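Local coordinates for uncharacterized protein (Nostoc punctiforme, PDB 2QDR) that is of unknown function but adopts a double-stranded beta-helix (cupin) fold and may be a dioxygenase, at residues G252-R255 and D259-W262. Numbering follows the deposited sequence.
Sequences GDYR and DHYW
Arg255 and His260 bring the two backbones no nearer than 9.0 Å between their CA atoms, too far for strand pairing, as strands 254-257 and 260-264 of this double-stranded beta-helix (cupin) fold belong to different sheets. The first pairs with strand 248-251, the second lies between 54-57 and 240-245, and the short connection between them passes from one sheet to the other. The case illustrates how side chains can bridge a gap that backbones leave. With CG anti to the backbone N (chi1 -174°), Tyr254 carries its ring across the gap, where its OH reaches His260, whose imidazole comes from the other side. The phenol oxygen OH of Tyr254 meets ND1 of His260 at 2.7 Å, a hydrogen bond in which either group could be the donor. That oxygen lies in the imidazole plane, at the ring's edge, an arrangement that probably helps fix the rotation of the histidine ring. The two rings meet rim to rim without stacking, their planes at 66°. Phe55, from strand 54-57, also meets the Tyr254 ring, while the side chain of Arg255 leads off to a salt bridge from its NE to OD1 of Asp250. A phenylalanine in place of Tyr254 would probably leave ND1 of His260 without its partner across the gap and the imidazole freer to turn. Over one face of that imidazole, offset toward its rim, sits the carbonyl oxygen O of Arg255, 4.2 Å from CE1 of His260.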
loop_
_atom_site.group_PDB
_atom_site.type_symbol
_atom_site.label_atom_id
_atom_site.label_comp_id
_atom_site.label_asym_id
_atom_site.label_seq_id
_atom_site.Cartn_x
_atom_site.Cartn_y
_atom_site.Cartn_z
ATOM N N GLY A 252 -10.326 -34.994 2.621
ATOM C CA GLY A 252 -11.200 -35.929 3.295
ATOM C C GLY A 252 -10.270 -37.045 3.701
ATOM O O GLY A 252 -9.182 -36.782 4.195
ATOM N N ASP A 253 -10.679 -38.282 3.456
ATOM C CA ASP A 253 -9.843 -39.454 3.781
ATOM C C ASP A 253 -9.064 -39.984 2.538
ATOM O O ASP A 253 -8.456 -41.047 2.615
ATOM C CB ASP A 253 -10.652 -40.553 4.520
ATOM C CG ASP A 253 -11.894 -41.001 3.767
ATOM O OD1 ASP A 253 -12.304 -40.305 2.801
ATOM O OD2 ASP A 253 -12.480 -42.034 4.165
ATOM N N TYR A 254 -9.059 -39.228 1.430
ATOM C CA TYR A 254 -8.331 -39.581 0.214
ATOM C C TYR A 254 -7.086 -38.724 0.181
ATOM O O TYR A 254 -7.159 -37.535 0.488
ATOM C CB TYR A 254 -9.153 -39.301 -1.048
ATOM C CG TYR A 254 -8.508 -39.789 -2.338
ATOM C CD1 TYR A 254 -7.611 -38.993 -3.059
ATOM C CD2 TYR A 254 -8.809 -41.051 -2.846
ATOM C CE1 TYR A 254 -7.030 -39.459 -4.254
ATOM C CE2 TYR A 254 -8.227 -41.525 -4.021
ATOM C CZ TYR A 254 -7.348 -40.732 -4.719
ATOM O OH TYR A 254 -6.796 -41.227 -5.875
ATOM N N ARG A 255 -5.951 -39.315 -0.188
ATOM C CA ARG A 255 -4.691 -38.582 -0.292
ATOM C C ARG A 255 -4.267 -38.472 -1.757
ATOM O O ARG A 255 -3.882 -39.470 -2.374
ATOM C CB ARG A 255 -3.577 -39.223 0.529
ATOM C CG ARG A 255 -2.236 -38.489 0.330
ATOM C CD ARG A 255 -1.112 -38.848 1.267
ATOM N NE ARG A 255 -1.389 -38.532 2.665
ATOM C CZ ARG A 255 -0.469 -38.487 3.628
ATOM N NH1 ARG A 255 0.821 -38.742 3.390
ATOM N NH2 ARG A 255 -0.847 -38.175 4.863
ATOM N N ASP A 259 0.753 -37.600 -9.855
ATOM C CA ASP A 259 0.027 -38.316 -10.924
ATOM C C ASP A 259 -1.467 -38.626 -10.628
ATOM O O ASP A 259 -2.106 -39.307 -11.421
ATOM C CB ASP A 259 0.796 -39.578 -11.424
ATOM C CG ASP A 259 2.191 -39.252 -11.962
ATOM O OD1 ASP A 259 2.415 -38.163 -12.530
ATOM O OD2 ASP A 259 3.071 -40.115 -11.846
ATOM N N HIS A 260 -2.019 -38.112 -9.523
ATOM C CA HIS A 260 -3.451 -38.293 -9.221
ATOM C C HIS A 260 -4.191 -37.144 -9.890
ATOM O O HIS A 260 -3.665 -36.039 -10.013
ATOM C CB HIS A 260 -3.748 -38.345 -7.727
ATOM C CG HIS A 260 -3.366 -39.641 -7.079
ATOM N ND1 HIS A 260 -4.295 -40.485 -6.507
ATOM C CD2 HIS A 260 -2.174 -40.275 -6.985
ATOM C CE1 HIS A 260 -3.680 -41.555 -6.036
ATOM N NE2 HIS A 260 -2.395 -41.457 -6.322
ATOM N N TYR A 261 -5.405 -37.420 -10.332
ATOM C CA TYR A 261 -6.244 -36.446 -11.012
ATOM C C TYR A 261 -7.616 -36.337 -10.370
ATOM O O TYR A 261 -8.074 -37.274 -9.708
ATOM C CB TYR A 261 -6.377 -36.880 -12.473
ATOM C CG TYR A 261 -7.417 -36.165 -13.316
ATOM C CD1 TYR A 261 -8.719 -36.633 -13.354
ATOM C CD2 TYR A 261 -7.095 -35.058 -14.088
ATOM C CE1 TYR A 261 -9.675 -36.026 -14.104
ATOM C CE2 TYR A 261 -8.059 -34.429 -14.862
ATOM C CZ TYR A 261 -9.350 -34.928 -14.866
ATOM O OH TYR A 261 -10.339 -34.341 -15.614
ATOM N N TRP A 262 -8.264 -35.191 -10.552
ATOM C CA TRP A 262 -9.611 -35.009 -10.030
ATOM C C TRP A 262 -10.537 -34.308 -11.019
ATOM O O TRP A 262 -10.092 -33.691 -11.988
ATOM C CB TRP A 262 -9.600 -34.256 -8.699
ATOM C CG TRP A 262 -9.159 -32.862 -8.732
ATOM C CD1 TRP A 262 -9.934 -31.763 -8.921
ATOM C CD2 TRP A 262 -7.840 -32.391 -8.498
ATOM N NE1 TRP A 262 -9.173 -30.628 -8.844
ATOM C CE2 TRP A 262 -7.877 -30.986 -8.595
ATOM C CE3 TRP A 262 -6.616 -33.023 -8.247
ATOM C CZ2 TRP A 262 -6.744 -30.199 -8.422
ATOM C CZ3 TRP A 262 -5.498 -32.245 -8.092
ATOM C CH2 TRP A 262 -5.566 -30.846 -8.174
#